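RTX toxin RtxA (Vibrio vulnificus MO6-24/O, PDB 6IMP) is a MARTX-family toxin whose alpha/beta hydrolase effector domain, the part described here, probably acts as a hydrolase in virulence. Local coordinates at residues Ile172-Ser178 and Val198-Asp204; Met179-Ile183 and Phe237-Asn242; Ala185-Arg189 and Lys241-Leu246. Numbering follows the deposited sequence.

Interaction 1: residues Ile172-Ser178 and Val198-Asp204; sequences IIIHGYS and VSGLLLD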
ATOM      1  N   ILE A 172      -4.062 -12.500   8.685  1.00 98.92           N
ATOM      2  CA  ILE A 172      -3.886 -11.294   7.865  1.00 97.03           C
ATOM      3  C   ILE A 172      -2.690 -11.428   6.940  1.00 93.64           C
ATOM      4  O   ILE A 172      -1.676 -12.024   7.305  1.00 93.28           O
ATOM      5  CB  ILE A 172      -3.696 -10.026   8.729  1.00103.66           C
ATOM      6  CG1 ILE A 172      -4.904  -9.819   9.649  1.00105.84           C
ATOM      7  CG2 ILE A 172      -3.507  -8.791   7.844  1.00102.20           C
ATOM      8  CD1 ILE A 172      -4.675  -8.804  10.750  1.00106.82           C
ATOM      9  N   ILE A 173      -2.812 -10.856   5.746  1.00 89.99           N
ATOM     10  CA  ILE A 173      -1.635 -10.525   4.932  1.00 94.05           C
ATOM     11  C   ILE A 173      -1.633  -9.061   4.504  1.00 88.14           C
ATOM     12  O   ILE A 173      -2.675  -8.374   4.500  1.00 75.14           O
ATOM     13  CB  ILE A 173      -1.494 -11.425   3.682  1.00 95.08           C
ATOM     14  CG1 ILE A 173      -2.812 -11.469   2.894  1.00101.87           C
ATOM     15  CG2 ILE A 173      -1.039 -12.811   4.100  1.00 92.12           C
ATOM     16  CD1 ILE A 173      -2.685 -12.038   1.498  1.00106.87           C
ATOM     17  N   ILE A 174      -0.444  -8.594   4.152  1.00 76.31           N
ATOM     18  CA  ILE A 174      -0.256  -7.207   3.785  1.00 77.85           C
ATOM     19  C   ILE A 174       0.056  -7.183   2.310  1.00 68.42           C
ATOM     20  O   ILE A 174       1.095  -7.669   1.871  1.00 75.79           O
ATOM     21  CB  ILE A 174       0.841  -6.515   4.631  1.00 79.31           C
ATOM     22  CG1 ILE A 174       0.524  -6.685   6.127  1.00 84.64           C
ATOM     23  CG2 ILE A 174       0.890  -5.030   4.315  1.00 76.36           C
ATOM     24  CD1 ILE A 174       1.648  -6.300   7.069  1.00 84.34           C
ATOM     25  N   HIS A 175      -0.915  -6.713   1.543  1.00 67.84           N
ATOM     26  CA  HIS A 175      -0.758  -6.515   0.117  1.00 68.35           C
ATOM     27  C   HIS A 175      -0.280  -5.094  -0.073  1.00 61.32           C
ATOM     28  O   HIS A 175      -1.060  -4.147   0.021  1.00 67.43           O
ATOM     29  CB  HIS A 175      -2.093  -6.731  -0.607  1.00 69.71           C
ATOM     30  CG  HIS A 175      -1.983  -6.732  -2.103  1.00 70.22           C
ATOM     31  ND1 HIS A 175      -2.900  -7.365  -2.913  1.00 65.68           N
ATOM     32  CD2 HIS A 175      -1.065  -6.186  -2.934  1.00 74.93           C
ATOM     33  CE1 HIS A 175      -2.554  -7.210  -4.175  1.00 68.03           C
ATOM     34  NE2 HIS A 175      -1.446  -6.496  -4.217  1.00 77.60           N
ATOM     35  N   GLY A 176       1.015  -4.950  -0.297  1.00 57.49           N
ATOM     36  CA  GLY A 176       1.618  -3.636  -0.529  1.00 60.74           C
ATOM     37  C   GLY A 176       1.909  -3.425  -1.999  1.00 57.33           C
ATOM     38  O   GLY A 176       2.892  -3.960  -2.522  1.00 61.18           O
ATOM     39  N   TYR A 177       1.038  -2.681  -2.672  1.00 51.71           N
ATOM     40  CA  TYR A 177       1.228  -2.366  -4.089  1.00 56.46           C
ATOM     41  C   TYR A 177       2.182  -1.179  -4.074  1.00 57.69           C
ATOM     42  O   TYR A 177       2.083  -0.312  -3.209  1.00 66.48           O
ATOM     43  CB  TYR A 177      -0.137  -2.216  -4.790  1.00 61.59           C
ATOM     44  CG  TYR A 177      -0.107  -1.608  -6.195  1.00 58.43           C
ATOM     45  CD1 TYR A 177       0.565  -2.238  -7.248  1.00 57.09           C
ATOM     46  CD2 TYR A 177      -0.835  -0.471  -6.487  1.00 54.76           C
ATOM     47  CE1 TYR A 177       0.590  -1.683  -8.513  1.00 53.00           C
ATOM     48  CE2 TYR A 177      -0.827   0.076  -7.754  1.00 56.06           C
ATOM     49  CZ  TYR A 177      -0.110  -0.534  -8.760  1.00 56.20           C
ATOM     50  OH  TYR A 177      -0.117   0.009 -10.018  1.00 58.95           O
ATOM     51  N   SER A 178       3.134  -1.170  -5.009  1.00 63.80           N
ATOM     52  CA  SER A 178       3.832   0.026  -5.500  1.00 64.78           C
ATOM     53  C   SER A 178       4.463   0.773  -4.307  1.00 64.39           C
ATOM     54  O   SER A 178       5.165   0.136  -3.520  1.00 68.51           O
ATOM     55  CB  SER A 178       2.864   0.893  -6.312  1.00 63.01           C
ATOM     56  OG  SER A 178       3.573   1.781  -7.148  1.00 55.60           O
ATOM     57  N   VAL A 198       2.185 -10.832  11.348  1.00109.32           N
ATOM     58  CA  VAL A 198       1.200 -11.011  10.278  1.00107.64           C
ATOM     59  C   VAL A 198       1.478 -12.346   9.567  1.00107.37           C
ATOM     60  O   VAL A 198       2.596 -12.853   9.640  1.00109.97           O
ATOM     61  CB  VAL A 198       1.258  -9.803   9.296  1.00102.51           C
ATOM     62  CG1 VAL A 198       2.471  -9.879   8.373  1.00 95.00           C
ATOM     63  CG2 VAL A 198      -0.034  -9.671   8.507  1.00103.08           C
ATOM     64  N   SER A 199       0.468 -12.935   8.926  1.00100.57           N
ATOM     65  CA  SER A 199       0.646 -14.251   8.281  1.00 98.44           C
ATOM     66  C   SER A 199       1.535 -14.199   7.046  1.00 96.12           C
ATOM     67  O   SER A 199       2.069 -15.226   6.627  1.00100.87           O
ATOM     68  CB  SER A 199      -0.688 -14.891   7.907  1.00107.02           C
ATOM     69  OG  SER A 199      -0.491 -16.244   7.526  1.00106.06           O
ATOM     70  N   GLY A 200       1.658 -13.019   6.443  1.00 91.61           N
ATOM     71  CA  GLY A 200       2.676 -12.797   5.423  1.00 87.16           C
ATOM     72  C   GLY A 200       2.555 -11.489   4.676  1.00 83.32           C
ATOM     73  O   GLY A 200       1.519 -10.826   4.697  1.00 90.80           O
ATOM     74  N   LEU A 201       3.632 -11.144   3.984  1.00 79.67           N
ATOM     75  CA  LEU A 201       3.730  -9.889   3.259  1.00 72.11           C
ATOM     76  C   LEU A 201       3.790 -10.170   1.772  1.00 66.25           C
ATOM     77  O   LEU A 201       4.653 -10.915   1.320  1.00 57.82           O
ATOM     78  CB  LEU A 201       5.003  -9.149   3.675  1.00 71.13           C
ATOM     79  CG  LEU A 201       5.450  -8.026   2.733  1.00 81.88           C
ATOM     80  CD1 LEU A 201       4.411  -6.908   2.696  1.00 87.56           C
ATOM     81  CD2 LEU A 201       6.813  -7.483   3.128  1.00 78.31           C
ATOM     82  N   LEU A 202       2.919  -9.518   1.009  1.00 65.95           N
ATOM     83  CA  LEU A 202       3.078  -9.445  -0.448  1.00 69.57           C
ATOM     84  C   LEU A 202       3.559  -8.068  -0.859  1.00 63.08           C
ATOM     85  O   LEU A 202       2.820  -7.094  -0.753  1.00 65.12           O
ATOM     86  CB  LEU A 202       1.759  -9.762  -1.174  1.00 69.52           C
ATOM     87  CG  LEU A 202       1.659  -9.296  -2.633  1.00 68.17           C
ATOM     88  CD1 LEU A 202       2.721  -9.962  -3.489  1.00 77.27           C
ATOM     89  CD2 LEU A 202       0.281  -9.540  -3.207  1.00 65.82           C
ATOM     90  N   LEU A 203       4.781  -8.010  -1.370  1.00 60.31           N
ATOM     91  CA  LEU A 203       5.273  -6.836  -2.083  1.00 67.33           C
ATOM     92  C   LEU A 203       4.826  -6.893  -3.549  1.00 68.85           C
ATOM     93  O   LEU A 203       5.497  -7.486  -4.395  1.00 71.74           O
ATOM     94  CB  LEU A 203       6.804  -6.758  -1.993  1.00 72.55           C
ATOM     95  CG  LEU A 203       7.415  -6.660  -0.578  1.00 76.18           C
ATOM     96  CD1 LEU A 203       8.926  -6.855  -0.611  1.00 71.35           C
ATOM     97  CD2 LEU A 203       7.072  -5.339   0.099  1.00 74.07           C
ATOM     98  N   ASP A 204       3.674  -6.294  -3.832  1.00 69.81           N
ATOM     99  CA  ASP A 204       3.076  -6.323  -5.176  1.00 69.68           C
ATOM    100  C   ASP A 204       3.671  -5.205  -6.021  1.00 62.54           C
ATOM    101  O   ASP A 204       3.326  -4.053  -5.837  1.00 58.58           O
ATOM    102  CB  ASP A 204       1.535  -6.165  -5.077  1.00 67.67           C
ATOM    103  CG  ASP A 204       0.835  -6.097  -6.450  1.00 69.67           C
ATOM    104  OD1 ASP A 204       1.493  -6.385  -7.484  1.00 62.34           O
ATOM    105  OD2 ASP A 204      -0.383  -5.765  -6.495  1.00 61.89           O
TER
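Val198 opens the second segment as a loop residue whose CG2 packs 3.6 Å from Ile172 CG2 and 3.9 Å from Ile174 CG1, covering the start of the neighbouring strand. Ser199 gives the first backbone bond, from its N to Ile172 O (2.8 Å), and its hydroxyl turns to the carbonyl of Leu306. Segments 172-177 and 200-204 run as adjacent parallel strands, their axes approaching to 4.7 Å at 15°; Gly200 O accepts from Ile174 N (3.0 Å). Leu201 sends CD1 to 4.1 Å from Ile174 CB, on the face that helix 180-192 covers. Leu202 straddles the ladder, its N bonding to Ile174 O (2.7 Å) and its O receiving Gly176 N (2.8 Å), while on the other face its CD2 sits squarely over the His175 ring, a CH-pi contact 3.6 Å from the centroid. Leu203 turns to strand 252-256. Asp204 then closes the pairing: its N reaches Gly176 O (2.8 Å), its O receives Ser178 N (3.0 Å), and its OD2 accepts a nearly straight bond from His175 NE2 (2.6 Å). This is the parallel pair of a beta-alpha-beta unit. Ser178, at phi 55°, fits the nucleophile elbow of alpha/beta hydrolases, and its OG bonds to His288 NE2. The backbone ladder thus carries through to the probable nucleophile, while the short His175-Asp204 bond gives the imidazole NE2 a carboxylate partner in a buried contact.

Interaction 2: residues Met179-Ile183 and Phe237-Asn242; sequences MGGPI and FSVEKN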
ATOM      1  N   MET A 179       4.204   2.077  -4.142  1.00 59.96           N
ATOM      2  CA  MET A 179       4.619   2.806  -2.912  1.00 60.27           C
ATOM      3  C   MET A 179       4.112   2.127  -1.644  1.00 57.08           C
ATOM      4  O   MET A 179       4.746   2.206  -0.608  1.00 58.81           O
ATOM      5  CB  MET A 179       4.120   4.252  -2.932  1.00 62.05           C
ATOM      6  CG  MET A 179       4.384   5.069  -1.660  1.00 58.89           C
ATOM      7  SD  MET A 179       4.007   6.835  -1.899  1.00 59.43           S
ATOM      8  CE  MET A 179       2.323   6.868  -1.309  1.00 60.83           C
ATOM      9  N   GLY A 180       2.950   1.491  -1.736  1.00 59.26           N
ATOM     10  CA  GLY A 180       2.471   0.568  -0.699  1.00 59.24           C
ATOM     11  C   GLY A 180       3.483  -0.511  -0.338  1.00 60.96           C
ATOM     12  O   GLY A 180       3.563  -0.933   0.811  1.00 57.12           O
ATOM     13  N   GLY A 181       4.269  -0.942  -1.319  1.00 65.88           N
ATOM     14  CA  GLY A 181       5.380  -1.888  -1.093  1.00 69.88           C
ATOM     15  C   GLY A 181       6.229  -1.625   0.150  1.00 61.95           C
ATOM     16  O   GLY A 181       6.149  -2.373   1.113  1.00 59.43           O
ATOM     17  N   PRO A 182       7.053  -0.562   0.126  1.00 63.04           N
ATOM     18  CA  PRO A 182       7.883  -0.177   1.275  1.00 63.60           C
ATOM     19  C   PRO A 182       7.073   0.178   2.529  1.00 70.34           C
ATOM     20  O   PRO A 182       7.528  -0.066   3.647  1.00 70.05           O
ATOM     21  CB  PRO A 182       8.630   1.061   0.768  1.00 62.54           C
ATOM     22  CG  PRO A 182       7.779   1.594  -0.335  1.00 63.63           C
ATOM     23  CD  PRO A 182       7.189   0.393  -0.987  1.00 60.80           C
ATOM     24  N   ILE A 183       5.889   0.758   2.351  1.00 68.35           N
ATOM     25  CA  ILE A 183       5.038   1.056   3.501  1.00 68.91           C
ATOM     26  C   ILE A 183       4.636  -0.240   4.194  1.00 72.43           C
ATOM     27  O   ILE A 183       4.738  -0.368   5.417  1.00 68.67           O
ATOM     28  CB  ILE A 183       3.767   1.820   3.107  1.00 59.25           C
ATOM     29  CG1 ILE A 183       4.135   3.191   2.539  1.00 59.75           C
ATOM     30  CG2 ILE A 183       2.874   1.992   4.326  1.00 58.72           C
ATOM     31  CD1 ILE A 183       3.013   3.853   1.764  1.00 57.66           C
ATOM     32  N   PHE A 237      11.237   5.477   1.737  1.00 78.37           N
ATOM     33  CA  PHE A 237      10.485   4.346   1.194  1.00 75.50           C
ATOM     34  C   PHE A 237      11.408   3.265   0.614  1.00 75.90           C
ATOM     35  O   PHE A 237      11.111   2.691  -0.438  1.00 74.46           O
ATOM     36  CB  PHE A 237       9.507   4.804   0.101  1.00 75.76           C
ATOM     37  CG  PHE A 237       8.535   5.867   0.533  1.00 65.26           C
ATOM     38  CD1 PHE A 237       7.404   5.537   1.272  1.00 65.37           C
ATOM     39  CD2 PHE A 237       8.698   7.179   0.119  1.00 62.63           C
ATOM     40  CE1 PHE A 237       6.487   6.509   1.637  1.00 62.95           C
ATOM     41  CE2 PHE A 237       7.783   8.158   0.475  1.00 63.95           C
ATOM     42  CZ  PHE A 237       6.668   7.821   1.225  1.00 63.33           C
ATOM     43  N   SER A 238      12.524   2.994   1.293  1.00 77.40           N
ATOM     44  CA  SER A 238      13.376   1.861   0.931  1.00 78.71           C
ATOM     45  C   SER A 238      12.803   0.578   1.540  1.00 79.85           C
ATOM     46  O   SER A 238      12.626   0.490   2.758  1.00 62.76           O
ATOM     47  CB  SER A 238      14.812   2.079   1.410  1.00 86.08           C
ATOM     48  OG  SER A 238      15.558   0.869   1.366  1.00 95.79           O
ATOM     49  N   VAL A 239      12.496  -0.401   0.682  1.00 80.67           N
ATOM     50  CA  VAL A 239      11.964  -1.705   1.132  1.00 83.97           C
ATOM     51  C   VAL A 239      12.963  -2.398   2.060  1.00 83.50           C
ATOM     52  O   VAL A 239      12.600  -2.886   3.130  1.00 70.80           O
ATOM     53  CB  VAL A 239      11.677  -2.649  -0.063  1.00 83.51           C
ATOM     54  CG1 VAL A 239      11.312  -4.049   0.419  1.00 81.36           C
ATOM     55  CG2 VAL A 239      10.565  -2.093  -0.934  1.00 79.82           C
ATOM     56  N   GLU A 240      14.208  -2.464   1.588  1.00 89.22           N
ATOM     57  CA  GLU A 240      15.361  -2.971   2.348  1.00 94.09           C
ATOM     58  C   GLU A 240      15.435  -2.366   3.756  1.00 94.24           C
ATOM     59  O   GLU A 240      15.386  -3.094   4.764  1.00 84.91           O
ATOM     60  CB  GLU A 240      16.653  -2.651   1.576  1.00 97.35           C
ATOM     61  CG  GLU A 240      17.717  -3.741   1.599  1.00101.76           C
ATOM     62  CD  GLU A 240      18.837  -3.483   0.599  1.00104.50           C
ATOM     63  OE1 GLU A 240      18.560  -2.905  -0.481  1.00105.73           O
ATOM     64  OE2 GLU A 240      19.995  -3.861   0.888  1.00 99.91           O
ATOM     65  N   LYS A 241      15.518  -1.035   3.807  1.00 85.64           N
ATOM     66  CA  LYS A 241      15.631  -0.285   5.064  1.00 87.52           C
ATOM     67  C   LYS A 241      14.429  -0.536   5.979  1.00 89.93           C
ATOM     68  O   LYS A 241      14.591  -0.821   7.169  1.00 94.26           O
ATOM     69  CB  LYS A 241      15.770   1.211   4.768  1.00 91.82           C
ATOM     70  CG  LYS A 241      15.941   2.114   5.989  1.00 99.20           C
ATOM     71  CD  LYS A 241      16.529   3.467   5.585  1.00105.43           C
ATOM     72  CE  LYS A 241      15.989   4.622   6.414  1.00107.75           C
ATOM     73  NZ  LYS A 241      16.346   4.498   7.854  1.00109.29           N
ATOM     74  N   ASN A 242      13.230  -0.463   5.406  1.00 82.77           N
ATOM     75  CA  ASN A 242      11.997  -0.693   6.155  1.00 78.41           C
ATOM     76  C   ASN A 242      11.815  -2.171   6.593  1.00 86.52           C
ATOM     77  O   ASN A 242      10.937  -2.474   7.409  1.00 88.77           O
ATOM     78  CB  ASN A 242      10.781  -0.271   5.320  1.00 75.13           C
ATOM     79  CG  ASN A 242      10.732   1.222   5.036  1.00 74.01           C
ATOM     80  OD1 ASN A 242      11.760   1.887   4.855  1.00 76.32           O
ATOM     81  ND2 ASN A 242       9.520   1.745   4.937  1.00 73.15           N
TER
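Pro182, in the first turn of helix 180-192, is the bump of this contact. Its ring fits a hollow made by Phe237, Val239 and Asn242: Pro182 CG lies 3.7 Å from Phe237 CB, Pro182 CB is 3.2 Å from Phe237 O, and Pro182 CB also meets Val239 CG2 at 4.1 Å. The CA atoms of Pro182 and Val239 come within 4.4 Å, the closest backbone approach between the two segments by CA atoms. In return, the Phe237 ring enters a notch between Met179 and Ile183. Met179 lies over one face, with SD 4.5 Å from the ring centroid in a Met-aromatic contact, whereas Ile183 CG1 approaches the edge, 4.2 Å from Phe237 CE1. Tyr41 from helix 31-41 touches both Met179 and Phe237. Next in sequence, Ser238 is the N-cap of the short, weakly bonded helix, its OG accepting from Lys241 N (3.1 Å). One polar link crosses the junction, a weak hydrogen bond from Asn242 ND2 to Pro182 O (3.0 Å); the same amide nitrogen bonds to Tyr151 OH. The helix that follows the probable nucleophile elbow is therefore held against residues 237-242 chiefly by apolar, sulfur and aromatic surfaces, with little directional bonding.

Interaction 3: residues Ala185-Arg189 and Lys241-Leu246; sequences ADLAR and KNLKGL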
ATOM      1  N   ALA A 185       6.138  -2.951   4.113  1.00 70.91           N
ATOM      2  CA  ALA A 185       7.320  -3.488   4.772  1.00 74.68           C
ATOM      3  C   ALA A 185       7.457  -2.936   6.182  1.00 70.58           C
ATOM      4  O   ALA A 185       7.654  -3.704   7.108  1.00 84.37           O
ATOM      5  CB  ALA A 185       8.582  -3.218   3.959  1.00 73.52           C
ATOM      6  N   ASP A 186       7.305  -1.623   6.356  1.00 71.77           N
ATOM      7  CA  ASP A 186       7.392  -1.027   7.700  1.00 77.07           C
ATOM      8  C   ASP A 186       6.293  -1.557   8.639  1.00 69.22           C
ATOM      9  O   ASP A 186       6.564  -1.864   9.806  1.00 65.96           O
ATOM     10  CB  ASP A 186       7.370   0.508   7.658  1.00 82.31           C
ATOM     11  CG  ASP A 186       7.997   1.147   8.913  1.00 93.05           C
ATOM     12  OD1 ASP A 186       7.899   0.570  10.022  1.00105.50           O
ATOM     13  OD2 ASP A 186       8.604   2.230   8.785  1.00 93.57           O
ATOM     14  N   LEU A 187       5.073  -1.688   8.135  1.00 72.02           N
ATOM     15  CA  LEU A 187       4.009  -2.278   8.939  1.00 75.45           C
ATOM     16  C   LEU A 187       4.418  -3.685   9.364  1.00 80.71           C
ATOM     17  O   LEU A 187       4.405  -4.015  10.548  1.00 81.00           O
ATOM     18  CB  LEU A 187       2.685  -2.324   8.179  1.00 72.80           C
ATOM     19  CG  LEU A 187       1.474  -2.739   9.028  1.00 78.23           C
ATOM     20  CD1 LEU A 187       1.215  -1.750  10.150  1.00 85.06           C
ATOM     21  CD2 LEU A 187       0.230  -2.858   8.167  1.00 82.01           C
ATOM     22  N   ALA A 188       4.842  -4.493   8.403  1.00 85.86           N
ATOM     23  CA  ALA A 188       5.205  -5.872   8.696  1.00 87.05           C
ATOM     24  C   ALA A 188       6.187  -5.914   9.869  1.00 81.96           C
ATOM     25  O   ALA A 188       6.030  -6.713  10.787  1.00 72.21           O
ATOM     26  CB  ALA A 188       5.799  -6.547   7.466  1.00 86.01           C
ATOM     27  N   ARG A 189       7.159  -5.002   9.851  1.00 79.48           N
ATOM     28  CA  ARG A 189       8.164  -4.901  10.910  1.00 86.30           C
ATOM     29  C   ARG A 189       7.496  -4.598  12.241  1.00 89.48           C
ATOM     30  O   ARG A 189       7.535  -5.415  13.169  1.00 93.30           O
ATOM     31  CB  ARG A 189       9.194  -3.810  10.580  1.00 80.15           C
ATOM     32  CG  ARG A 189      10.213  -3.548  11.677  1.00 74.04           C
ATOM     33  CD  ARG A 189      11.444  -2.847  11.125  1.00 72.17           C
ATOM     34  NE  ARG A 189      11.193  -1.437  10.803  1.00 72.62           N
ATOM     35  CZ  ARG A 189      11.962  -0.685  10.008  1.00 67.75           C
ATOM     36  NH1 ARG A 189      13.033  -1.195   9.408  1.00 67.32           N
ATOM     37  NH2 ARG A 189      11.638   0.580   9.781  1.00 69.79           N
ATOM     38  N   LYS A 241      15.518  -1.035   3.807  1.00 85.64           N
ATOM     39  CA  LYS A 241      15.631  -0.285   5.064  1.00 87.52           C
ATOM     40  C   LYS A 241      14.429  -0.536   5.979  1.00 89.93           C
ATOM     41  O   LYS A 241      14.591  -0.821   7.169  1.00 94.26           O
ATOM     42  CB  LYS A 241      15.770   1.211   4.768  1.00 91.82           C
ATOM     43  CG  LYS A 241      15.941   2.114   5.989  1.00 99.20           C
ATOM     44  CD  LYS A 241      16.529   3.467   5.585  1.00105.43           C
ATOM     45  CE  LYS A 241      15.989   4.622   6.414  1.00107.75           C
ATOM     46  NZ  LYS A 241      16.346   4.498   7.854  1.00109.29           N
ATOM     47  N   ASN A 242      13.230  -0.463   5.406  1.00 82.77           N
ATOM     48  CA  ASN A 242      11.997  -0.693   6.155  1.00 78.41           C
ATOM     49  C   ASN A 242      11.815  -2.171   6.593  1.00 86.52           C
ATOM     50  O   ASN A 242      10.937  -2.474   7.409  1.00 88.77           O
ATOM     51  CB  ASN A 242      10.781  -0.271   5.320  1.00 75.13           C
ATOM     52  CG  ASN A 242      10.732   1.222   5.036  1.00 74.01           C
ATOM     53  OD1 ASN A 242      11.760   1.887   4.855  1.00 76.32           O
ATOM     54  ND2 ASN A 242       9.520   1.745   4.937  1.00 73.15           N
ATOM     55  N   LEU A 243      12.601  -3.088   6.025  1.00 83.24           N
ATOM     56  CA  LEU A 243      12.470  -4.526   6.346  1.00 80.87           C
ATOM     57  C   LEU A 243      13.378  -4.970   7.492  1.00 90.14           C
ATOM     58  O   LEU A 243      13.143  -6.028   8.096  1.00 81.27           O
ATOM     59  CB  LEU A 243      12.769  -5.389   5.115  1.00 75.79           C
ATOM     60  CG  LEU A 243      11.600  -5.783   4.213  1.00 75.04           C
ATOM     61  CD1 LEU A 243      12.112  -6.592   3.022  1.00 78.09           C
ATOM     62  CD2 LEU A 243      10.555  -6.577   4.982  1.00 71.95           C
ATOM     63  N   LYS A 244      14.427  -4.180   7.758  1.00 94.49           N
ATOM     64  CA  LYS A 244      15.462  -4.533   8.740  1.00 86.38           C
ATOM     65  C   LYS A 244      14.865  -4.695  10.118  1.00 79.13           C
ATOM     66  O   LYS A 244      14.340  -3.748  10.677  1.00 74.73           O
ATOM     67  CB  LYS A 244      16.542  -3.454   8.810  1.00 89.56           C
ATOM     68  CG  LYS A 244      17.448  -3.400   7.596  1.00105.02           C
ATOM     69  CD  LYS A 244      18.629  -2.455   7.807  1.00112.59           C
ATOM     70  CE  LYS A 244      19.753  -3.099   8.614  1.00113.28           C
ATOM     71  NZ  LYS A 244      21.091  -2.857   7.995  1.00114.55           N
ATOM     72  N   GLY A 245      14.962  -5.898  10.666  1.00 76.15           N
ATOM     73  CA  GLY A 245      14.474  -6.167  12.006  1.00 78.62           C
ATOM     74  C   GLY A 245      13.166  -6.898  11.922  1.00 89.12           C
ATOM     75  O   GLY A 245      12.545  -7.211  12.947  1.00 93.59           O
ATOM     76  N   LEU A 246      12.728  -7.151  10.691  1.00 96.95           N
ATOM     77  CA  LEU A 246      11.746  -8.179  10.450  1.00 93.66           C
ATOM     78  C   LEU A 246      12.428  -9.523  10.668  1.00 97.44           C
ATOM     79  O   LEU A 246      13.546  -9.729  10.175  1.00 91.03           O
ATOM     80  CB  LEU A 246      11.184  -8.099   9.032  1.00 81.23           C
ATOM     81  CG  LEU A 246       9.956  -8.987   8.826  1.00 82.87           C
ATOM     82  CD1 LEU A 246       8.761  -8.488   9.630  1.00 87.67           C
ATOM     83  CD2 LEU A 246       9.609  -9.066   7.349  1.00 88.60           C
TER
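This is a helix-to-turn contact, in which the middle of helix 180-192 meets the end of the short helix 239-243 and the type II beta turn Leu243-Leu246 that leaves it on the way to strand 252-256. Its inner part is apolar and closely fitted. Ala185 and Ala188 both direct their CB atoms toward the other segment, and such small side chains are consistent with the close backbone approach: CA atoms are 5.5 Å apart at Ala185 and Leu243, and 4.9 Å apart at Asp186 and Asn242 and again at Arg189 and Leu246. Ala185 CB lies 3.9 Å from Asn242 CB and 4.0 Å from Leu243 CG, while Leu246 places CD1 4.2 Å from Ala188 CB. Leu243 and Leu246 also touch Ile252, so the same side chains reach the central sheet. Over the outer part stretches Arg189, which has the largest covered area of the contact. Its NH1 donates to two backbone carbonyls, Lys241 O at 2.8 Å and Lys244 O at 3.1 Å, bridging the end of the short helix and the turn. NH2 of the same guanidinium forms a salt bridge with Asp186 OD2 (3.6 Å), one helical turn back. Gly245, at phi 103° and psi 0°, adopts the conformation expected for the third residue of a type II turn and passes beside the arginine's aliphatic portion. Arg189 thus gives hydrogen bonds to backbone carbonyls at the end of the short helix and in the turn, beside an apolar contact of alanines and leucines.

Along the chain, strand 172-177 leads through the elbow into helix 180-192, and strand 200-204 follows; interaction 1 closes this beta-alpha-beta loop of about twenty residues. Interactions 2 and 3 each span just over fifty residues, both starting at or on helix 180-192 and returning to residues 237-246, where they share Lys241 and Asn242. Both cross interaction 1, because their first segments lie between its two strands and their second segments beyond them. Successive parts of one helix therefore meet successive parts of helix 239-243 and its turn. Leu203 touches Gly181 and Val239, and Leu201 touches Leu243, tying the sheet to this helical layer.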